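Local coordinates for protein metalloregulator ScaR (Streptococcus gordonii, PDB 3HRT) that probably acts as a homodimeric, metal-dependent transcription factor of the DtxR/MntR family, binding DNA in response to transition metal ions, at residues A[77-82]-A[122-127]. Sequence-based numbering, arbitrary orientation.
With CD (cadmium ion), chain D.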
loop_
_atom_site.group_PDB
_atom_site.type_symbol
_atom_site.label_atom_id
_atom_site.label_comp_id
_atom_site.label_asym_id
_atom_site.label_seq_id
_atom_site.Cartn_x
_atom_site.Cartn_y
_atom_site.Cartn_z
ATOM N N LEU A 77 -0.158 -3.561 -11.715
ATOM C CA LEU A 77 1.083 -3.714 -10.973
ATOM C C LEU A 77 0.759 -4.154 -9.554
ATOM O O LEU A 77 1.356 -5.099 -9.043
ATOM C CB LEU A 77 1.850 -2.405 -10.960
ATOM C CG LEU A 77 2.458 -1.969 -12.285
ATOM C CD1 LEU A 77 3.197 -0.648 -12.143
ATOM C CD2 LEU A 77 3.389 -3.043 -12.802
ATOM N N ILE A 78 -0.205 -3.490 -8.926
ATOM C CA ILE A 78 -0.623 -3.900 -7.596
ATOM C C ILE A 78 -0.985 -5.387 -7.565
ATOM O O ILE A 78 -0.559 -6.134 -6.670
ATOM C CB ILE A 78 -1.815 -3.085 -7.064
ATOM C CG1 ILE A 78 -1.414 -1.623 -6.832
ATOM C CG2 ILE A 78 -2.351 -3.695 -5.780
ATOM C CD1 ILE A 78 -0.128 -1.451 -6.063
ATOM N N GLU A 79 -1.777 -5.822 -8.533
ATOM C CA GLU A 79 -2.199 -7.205 -8.552
ATOM C C GLU A 79 -1.020 -8.122 -8.656
ATOM O O GLU A 79 -0.971 -9.145 -7.973
ATOM C CB GLU A 79 -3.138 -7.467 -9.719
ATOM C CG GLU A 79 -4.596 -7.219 -9.382
ATOM C CD GLU A 79 -5.473 -7.383 -10.598
ATOM O OE1 GLU A 79 -4.883 -7.382 -11.700
ATOM O OE2 GLU A 79 -6.720 -7.509 -10.465
ATOM N N VAL A 80 -0.069 -7.775 -9.519
ATOM C CA VAL A 80 1.092 -8.648 -9.721
ATOM C C VAL A 80 1.868 -8.819 -8.422
ATOM O O VAL A 80 2.224 -9.926 -8.026
ATOM C CB VAL A 80 2.074 -8.097 -10.745
ATOM C CG1 VAL A 80 3.401 -8.894 -10.682
ATOM C CG2 VAL A 80 1.461 -8.077 -12.131
ATOM N N PHE A 81 2.125 -7.699 -7.764
ATOM C CA PHE A 81 2.819 -7.717 -6.485
ATOM C C PHE A 81 2.085 -8.573 -5.437
ATOM O O PHE A 81 2.679 -9.481 -4.869
ATOM C CB PHE A 81 3.092 -6.273 -5.991
ATOM C CG PHE A 81 3.525 -6.192 -4.547
ATOM C CD1 PHE A 81 4.782 -6.635 -4.158
ATOM C CD2 PHE A 81 2.675 -5.690 -3.584
ATOM C CE1 PHE A 81 5.178 -6.572 -2.849
ATOM C CE2 PHE A 81 3.066 -5.632 -2.267
ATOM C CZ PHE A 81 4.317 -6.077 -1.899
ATOM N N LEU A 82 0.808 -8.290 -5.186
ATOM C CA LEU A 82 0.041 -9.044 -4.197
ATOM C C LEU A 82 0.014 -10.534 -4.468
ATOM O O LEU A 82 -0.101 -11.342 -3.548
ATOM C CB LEU A 82 -1.389 -8.549 -4.118
ATOM C CG LEU A 82 -1.488 -7.043 -3.906
ATOM C CD1 LEU A 82 -2.945 -6.581 -3.878
ATOM C CD2 LEU A 82 -0.762 -6.661 -2.613
ATOM N N CYS A 122 -0.553 -8.468 -16.261
ATOM C CA CYS A 122 -1.030 -8.823 -14.931
ATOM C C CYS A 122 -1.339 -10.321 -14.868
ATOM O O CYS A 122 -1.282 -10.995 -15.899
ATOM C CB CYS A 122 -2.223 -7.961 -14.542
ATOM S SG CYS A 122 -3.757 -8.432 -15.255
ATOM N N PRO A 123 -1.641 -10.868 -13.670
ATOM C CA PRO A 123 -1.790 -12.333 -13.658
ATOM C C PRO A 123 -2.937 -12.870 -14.565
ATOM O O PRO A 123 -3.007 -14.080 -14.836
ATOM C CB PRO A 123 -2.079 -12.654 -12.174
ATOM C CG PRO A 123 -1.851 -11.409 -11.405
ATOM C CD PRO A 123 -2.016 -10.266 -12.375
ATOM N N HIS A 124 -3.816 -11.984 -15.030
ATOM C CA HIS A 124 -4.991 -12.413 -15.782
ATOM C C HIS A 124 -4.888 -12.240 -17.283
ATOM O O HIS A 124 -5.871 -12.443 -17.969
ATOM C CB HIS A 124 -6.244 -11.681 -15.308
ATOM C CG HIS A 124 -6.555 -11.886 -13.861
ATOM N ND1 HIS A 124 -6.702 -10.836 -12.978
ATOM C CD2 HIS A 124 -6.750 -13.016 -13.145
ATOM C CE1 HIS A 124 -6.975 -11.314 -11.777
ATOM N NE2 HIS A 124 -7.008 -12.634 -11.851
ATOM N N GLY A 125 -3.725 -11.854 -17.793
ATOM C CA GLY A 125 -3.533 -11.666 -19.225
ATOM C C GLY A 125 -3.534 -10.222 -19.731
ATOM O O GLY A 125 -3.028 -9.947 -20.839
ATOM N N GLY A 126 -4.105 -9.307 -18.937
ATOM C CA GLY A 126 -4.197 -7.905 -19.317
ATOM C C GLY A 126 -2.811 -7.318 -19.454
ATOM O O GLY A 126 -1.954 -7.638 -18.631
ATOM N N THR A 127 -2.560 -6.471 -20.453
ATOM C CA THR A 127 -1.224 -5.870 -20.545
ATOM C C THR A 127 -1.065 -4.594 -19.716
ATOM O O THR A 127 -2.041 -3.911 -19.432
ATOM C CB THR A 127 -0.721 -5.649 -21.988
ATOM O OG1 THR A 127 -1.604 -4.770 -22.684
ATOM C CG2 THR A 127 -0.583 -7.004 -22.722
HETATM CD CD CD D . -5.796 -8.150 -13.766
#
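Glu79, on helix 62-85, and Cys122, in the loop after helix 106-116, meet through a shared cadmium ion. Glu79 OE1 lies 2.4 Å from the cadmium and Cys122 SG 2.5 Å, both coordination distances. Glu79 OE2 is 3.5 Å from the cadmium, so the carboxylate binds through one oxygen. Its chain runs extended beyond CG (chi2 175°), which carries the carboxylate from the helix surface to the metal. His124 presents its ring edge to the ion, with the cadmium in the ring plane and ND1 at 2.9 Å, longer than a usual coordination bond. The carboxylate and imidazole planes stand 81° apart, almost perpendicular, as the two groups converge on the ion.

The loop side of the site is a type I turn from Cys122 to Gly125. Within it, His124 N donates to Cys122 SG over 3.6 Å at 159°, a backbone N-H directed at the metal-bound sulfur that probably stabilises its negative charge. Glu79, Cys122 and His124 come from the metal-binding and dimerisation domain of this DtxR/MntR-family regulator; Asp159, from the FeoA (SH3-like) part of the chain, completes the known zinc site, which cadmium occupies here. His75, one helical turn before Glu79, gives OE2 a weak hydrogen bond.

Apolar contact lies to one side of the ion. Val80 CG2 sits 3.8 Å from Cys122 CA. The same Val80 CG2 is 4.1 Å from the ring atom CD of Pro123, which also touches Glu79 CB. Across the helix from this loop, Phe81 meets Phe81 of the second subunit.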